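Local coordinates for flagellar biosynthesis protein FlhA (Bacillus subtilis, PDB 3MIX) that takes part in the export of flagellar proteins through the type III secretion system, here seen as its cytosolic domain, at residues D47-L60 with K107-L120. Numbering follows the deposited sequence.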
loop_
_atom_site.group_PDB
_atom_site.type_symbol
_atom_site.label_atom_id
_atom_site.label_comp_id
_atom_site.label_asym_id
_atom_site.label_seq_id
_atom_site.Cartn_x
_atom_site.Cartn_y
_atom_site.Cartn_z
ATOM N N ASP A 47 14.891 11.356 2.498
ATOM C CA ASP A 47 14.364 10.596 3.622
ATOM C C ASP A 47 13.075 9.851 3.244
ATOM O O ASP A 47 12.202 10.405 2.598
ATOM C CB ASP A 47 14.104 11.503 4.822
ATOM C CG ASP A 47 15.308 12.327 5.204
ATOM O OD1 ASP A 47 15.562 13.357 4.549
ATOM O OD2 ASP A 47 15.997 11.962 6.174
ATOM N N PRO A 48 12.954 8.592 3.662
ATOM C CA PRO A 48 11.746 7.845 3.289
ATOM C C PRO A 48 10.449 8.467 3.796
ATOM O O PRO A 48 9.452 8.440 3.069
ATOM C CB PRO A 48 11.954 6.445 3.899
ATOM C CG PRO A 48 13.207 6.466 4.637
ATOM C CD PRO A 48 13.832 7.855 4.590
ATOM N N ILE A 49 10.455 9.036 5.009
ATOM C CA ILE A 49 9.252 9.618 5.592
ATOM C C ILE A 49 9.577 10.891 6.346
ATOM O O ILE A 49 10.421 10.888 7.246
ATOM C CB ILE A 49 8.528 8.670 6.621
ATOM C CG1 ILE A 49 8.339 7.240 6.089
ATOM C CG2 ILE A 49 7.182 9.297 7.073
ATOM C CD1 ILE A 49 7.641 6.281 7.111
ATOM N N GLU A 50 8.894 11.974 5.986
ATOM C CA GLU A 50 9.119 13.246 6.617
ATOM C C GLU A 50 7.799 13.804 7.093
ATOM O O GLU A 50 6.836 13.880 6.325
ATOM C CB GLU A 50 9.724 14.265 5.630
ATOM C CG GLU A 50 11.021 13.865 4.993
ATOM C CD GLU A 50 11.413 14.842 3.891
ATOM O OE1 GLU A 50 11.891 15.934 4.234
ATOM O OE2 GLU A 50 11.224 14.526 2.690
ATOM N N PHE A 51 7.780 14.227 8.349
ATOM C CA PHE A 51 6.654 14.926 8.923
ATOM C C PHE A 51 7.117 16.333 9.282
ATOM O O PHE A 51 8.030 16.511 10.096
ATOM C CB PHE A 51 6.140 14.191 10.162
ATOM C CG PHE A 51 4.956 14.844 10.811
ATOM C CD1 PHE A 51 3.666 14.605 10.342
ATOM C CD2 PHE A 51 5.123 15.693 11.888
ATOM C CE1 PHE A 51 2.574 15.202 10.935
ATOM C CE2 PHE A 51 4.019 16.302 12.489
ATOM C CZ PHE A 51 2.754 16.053 12.014
ATOM N N GLU A 52 6.481 17.310 8.635
ATOM C CA GLU A 52 6.793 18.716 8.755
ATOM C C GLU A 52 5.620 19.495 9.320
ATOM O O GLU A 52 4.465 19.254 8.958
ATOM C CB GLU A 52 7.146 19.287 7.387
ATOM C CG GLU A 52 8.407 18.689 6.788
ATOM C CD GLU A 52 8.822 19.366 5.494
ATOM O OE1 GLU A 52 8.141 20.321 5.052
ATOM O OE2 GLU A 52 9.842 18.929 4.904
ATOM N N PHE A 53 5.931 20.451 10.191
ATOM C CA PHE A 53 4.915 21.226 10.905
ATOM C C PHE A 53 5.302 22.702 11.079
ATOM O O PHE A 53 6.482 23.049 11.114
ATOM C CB PHE A 53 4.647 20.598 12.274
ATOM C CG PHE A 53 5.893 20.376 13.088
ATOM C CD1 PHE A 53 6.703 19.253 12.862
ATOM C CD2 PHE A 53 6.267 21.284 14.070
ATOM C CE1 PHE A 53 7.859 19.052 13.605
ATOM C CE2 PHE A 53 7.422 21.096 14.817
ATOM C CZ PHE A 53 8.221 19.971 14.588
ATOM N N GLY A 54 4.292 23.562 11.188
ATOM C CA GLY A 54 4.501 24.967 11.530
ATOM C C GLY A 54 4.775 25.097 13.020
ATOM O O GLY A 54 4.684 24.110 13.767
ATOM N N TYR A 55 5.091 26.316 13.457
ATOM C CA TYR A 55 5.572 26.544 14.820
ATOM C C TYR A 55 4.515 26.292 15.888
ATOM O O TYR A 55 4.854 25.956 17.025
ATOM C CB TYR A 55 6.207 27.934 14.967
ATOM C CG TYR A 55 5.237 29.106 14.928
ATOM C CD1 TYR A 55 4.467 29.439 16.047
ATOM C CD2 TYR A 55 5.102 29.888 13.777
ATOM C CE1 TYR A 55 3.578 30.506 16.015
ATOM C CE2 TYR A 55 4.218 30.965 13.738
ATOM C CZ TYR A 55 3.457 31.270 14.860
ATOM O OH TYR A 55 2.578 32.340 14.835
ATOM N N GLY A 56 3.243 26.441 15.521
ATOM C CA GLY A 56 2.137 26.123 16.422
ATOM C C GLY A 56 2.087 24.665 16.852
ATOM O O GLY A 56 1.509 24.341 17.888
ATOM N N LEU A 57 2.696 23.780 16.061
ATOM C CA LEU A 57 2.643 22.347 16.349
ATOM C C LEU A 57 3.887 21.830 17.087
ATOM O O LEU A 57 4.111 20.624 17.171
ATOM C CB LEU A 57 2.354 21.542 15.066
ATOM C CG LEU A 57 1.116 21.953 14.244
ATOM C CD1 LEU A 57 0.803 20.911 13.183
ATOM C CD2 LEU A 57 -0.119 22.202 15.112
ATOM N N ILE A 58 4.682 22.755 17.627
ATOM C CA ILE A 58 5.870 22.412 18.419
ATOM C C ILE A 58 5.549 21.650 19.726
ATOM O O ILE A 58 6.262 20.701 20.055
ATOM C CB ILE A 58 6.786 23.655 18.678
ATOM C CG1 ILE A 58 7.567 23.999 17.405
ATOM C CG2 ILE A 58 7.754 23.407 19.838
ATOM C CD1 ILE A 58 8.419 25.255 17.482
ATOM N N PRO A 59 4.481 22.047 20.461
ATOM C CA PRO A 59 4.169 21.322 21.705
ATOM C C PRO A 59 3.964 19.809 21.538
ATOM O O PRO A 59 4.454 19.039 22.366
ATOM C CB PRO A 59 2.876 21.992 22.191
ATOM C CG PRO A 59 2.943 23.361 21.638
ATOM C CD PRO A 59 3.582 23.204 20.280
ATOM N N LEU A 60 3.264 19.386 20.487
ATOM C CA LEU A 60 3.083 17.948 20.261
ATOM C C LEU A 60 4.350 17.248 19.778
ATOM O O LEU A 60 4.561 16.085 20.087
ATOM C CB LEU A 60 1.886 17.621 19.359
ATOM C CG LEU A 60 1.933 17.757 17.842
ATOM C CD1 LEU A 60 1.311 16.541 17.199
ATOM C CD2 LEU A 60 1.191 19.005 17.436
ATOM N N LYS A 107 5.411 13.708 3.984
ATOM C CA LYS A 107 6.044 13.333 2.728
ATOM C C LYS A 107 6.511 11.899 2.806
ATOM O O LYS A 107 6.955 11.441 3.853
ATOM C CB LYS A 107 7.220 14.259 2.401
ATOM C CG LYS A 107 6.856 15.747 2.450
ATOM C CD LYS A 107 8.078 16.680 2.337
ATOM C CE LYS A 107 8.617 16.739 0.900
ATOM N NZ LYS A 107 9.308 18.036 0.593
ATOM N N ILE A 108 6.385 11.187 1.696
ATOM C CA ILE A 108 6.883 9.829 1.594
ATOM C C ILE A 108 7.766 9.714 0.364
ATOM O O ILE A 108 7.324 9.950 -0.754
ATOM C CB ILE A 108 5.722 8.781 1.596
ATOM C CG1 ILE A 108 5.151 8.640 3.024
ATOM C CG2 ILE A 108 6.205 7.420 1.031
ATOM C CD1 ILE A 108 3.869 7.859 3.113
ATOM N N LYS A 109 9.029 9.389 0.578
ATOM C CA LYS A 109 9.953 9.160 -0.523
ATOM C C LYS A 109 10.060 10.437 -1.374
ATOM O O LYS A 109 10.143 10.376 -2.601
ATOM C CB LYS A 109 9.463 7.965 -1.355
ATOM C CG LYS A 109 10.461 6.836 -1.547
ATOM C CD LYS A 109 10.771 6.072 -0.259
ATOM C CE LYS A 109 11.859 5.008 -0.526
ATOM N NZ LYS A 109 12.150 4.074 0.646
ATOM N N GLY A 110 10.031 11.593 -0.713
ATOM C CA GLY A 110 10.202 12.878 -1.392
ATOM C C GLY A 110 8.929 13.580 -1.817
ATOM O O GLY A 110 8.978 14.740 -2.162
ATOM N N ASN A 111 7.785 12.894 -1.797
ATOM C CA ASN A 111 6.529 13.509 -2.258
ATOM C C ASN A 111 5.559 13.809 -1.134
ATOM O O ASN A 111 5.365 12.989 -0.239
ATOM C CB ASN A 111 5.807 12.607 -3.263
ATOM C CG ASN A 111 6.706 12.105 -4.365
ATOM O OD1 ASN A 111 7.268 12.887 -5.132
ATOM N ND2 ASN A 111 6.834 10.781 -4.466
ATOM N N GLU A 112 4.929 14.976 -1.189
ATOM C CA GLU A 112 3.865 15.301 -0.247
ATOM C C GLU A 112 2.680 14.379 -0.500
ATOM O O GLU A 112 2.202 14.278 -1.622
ATOM C CB GLU A 112 3.434 16.760 -0.387
ATOM C CG GLU A 112 2.229 17.116 0.468
ATOM C CD GLU A 112 1.907 18.599 0.459
ATOM O OE1 GLU A 112 2.745 19.391 -0.011
ATOM O OE2 GLU A 112 0.814 18.973 0.928
ATOM N N VAL A 113 2.211 13.707 0.546
ATOM C CA VAL A 113 1.083 12.789 0.416
ATOM C C VAL A 113 -0.074 13.239 1.276
ATOM O O VAL A 113 -1.178 12.728 1.156
ATOM C CB VAL A 113 1.469 11.307 0.768
ATOM C CG1 VAL A 113 2.475 10.767 -0.238
ATOM C CG2 VAL A 113 1.991 11.174 2.211
ATOM N N ALA A 114 0.187 14.179 2.171
ATOM C CA ALA A 114 -0.843 14.667 3.068
ATOM C C ALA A 114 -0.459 16.002 3.659
ATOM O O ALA A 114 0.711 16.271 3.904
ATOM C CB ALA A 114 -1.099 13.662 4.179
ATOM N N LYS A 115 -1.463 16.838 3.880
ATOM C CA LYS A 115 -1.300 18.020 4.712
ATOM C C LYS A 115 -2.552 18.236 5.531
ATOM O O LYS A 115 -3.626 17.724 5.195
ATOM C CB LYS A 115 -0.906 19.263 3.897
ATOM C CG LYS A 115 -1.890 19.712 2.826
ATOM C CD LYS A 115 -1.305 20.895 2.052
ATOM C CE LYS A 115 -2.058 21.154 0.754
ATOM N NZ LYS A 115 -1.202 21.839 -0.251
ATOM N N GLY A 116 -2.403 18.968 6.628
ATOM C CA GLY A 116 -3.511 19.208 7.533
ATOM C C GLY A 116 -3.217 20.320 8.514
ATOM O O GLY A 116 -2.181 20.985 8.428
ATOM N N GLU A 117 -4.144 20.502 9.446
ATOM C CA GLU A 117 -4.073 21.558 10.445
ATOM C C GLU A 117 -4.590 21.040 11.781
ATOM O O GLU A 117 -5.572 20.298 11.836
ATOM C CB GLU A 117 -4.864 22.796 9.991
ATOM C CG GLU A 117 -6.380 22.588 9.769
ATOM C CD GLU A 117 -6.718 21.583 8.660
ATOM O OE1 GLU A 117 -5.958 21.492 7.665
ATOM O OE2 GLU A 117 -7.751 20.883 8.780
ATOM N N LEU A 118 -3.915 21.420 12.856
ATOM C CA LEU A 118 -4.329 21.012 14.188
ATOM C C LEU A 118 -4.476 22.196 15.136
ATOM O O LEU A 118 -3.709 23.159 15.082
ATOM C CB LEU A 118 -3.355 19.988 14.771
ATOM C CG LEU A 118 -3.236 18.603 14.121
ATOM C CD1 LEU A 118 -2.058 17.855 14.735
ATOM C CD2 LEU A 118 -4.521 17.778 14.239
ATOM N N LEU A 119 -5.485 22.113 15.992
ATOM C CA LEU A 119 -5.684 23.069 17.070
ATOM C C LEU A 119 -5.494 22.300 18.374
ATOM O O LEU A 119 -6.414 21.635 18.856
ATOM C CB LEU A 119 -7.079 23.689 16.979
ATOM C CG LEU A 119 -7.385 24.556 15.750
ATOM C CD1 LEU A 119 -8.887 24.762 15.591
ATOM C CD2 LEU A 119 -6.666 25.901 15.821
ATOM N N LEU A 120 -4.283 22.388 18.924
ATOM C CA LEU A 120 -3.831 21.521 20.021
ATOM C C LEU A 120 -4.705 21.608 21.267
ATOM O O LEU A 120 -4.886 20.614 21.976
ATOM C CB LEU A 120 -2.377 21.830 20.400
ATOM C CG LEU A 120 -1.384 22.312 19.337
ATOM C CD1 LEU A 120 -1.363 23.852 19.297
ATOM C CD2 LEU A 120 -0.003 21.762 19.630
HETATM O O HOH W 1 9.898 11.965 1.990
#
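E50 and K107 both turn CG beside their backbone N (chi1 -58° and -52°), anti to the carbonyl carbon. As a cross-strand pair they already share a face of the sheet, and these rotamers run the two chains obliquely across each other. K107 CD lies 3.8 Å from OE2 of E50 and equally near OE2 of E52. Beyond CD, the bend at chi3 (75°) sets the direction of CE and NZ. The charged ends stay further apart: K107 NZ is 4.5 Å from E50 OE2, beyond a salt bridge. Each carboxylate has a stronger partner, H45 for E50 and R94 for E52.

The backbones pair antiparallel. E50 and K107 form a hydrogen-bonded pair. K107 N gives a nearly straight bond to E50 O (2.7 Å). E50 N bonds back to K107 O. I49 and I108 are the neighbouring non-hydrogen-bonded pair, on the other face, where I49 reaches L189 of helix 170-189. K109 N adds a bond to P48 O. K109 and G110 are the middle residues of a type I' turn, which links strands 103-108 and 111-117. One water donates to D47 O and E50 OE2 and accepts from G110 N, so it ties the turn to strand 49-53.

The far end is apolar. L57 CD2 meets L118 CB at 3.9 Å, the two side chains crossing at about a right angle, and both also touch Y104. L120 lies against P59 and L60, its CD2 3.7 Å from L60 CD2. L120 is poorly ordered, so its exact placement is uncertain.

The contact thus joins the central strands of a four-stranded mixed sheet and packs the start of helix 58-62 on the chain leaving edge strand 111-117. Around K107, two acidic groups beside its aliphatic chain would probably help offset its charge and that of nearby R105.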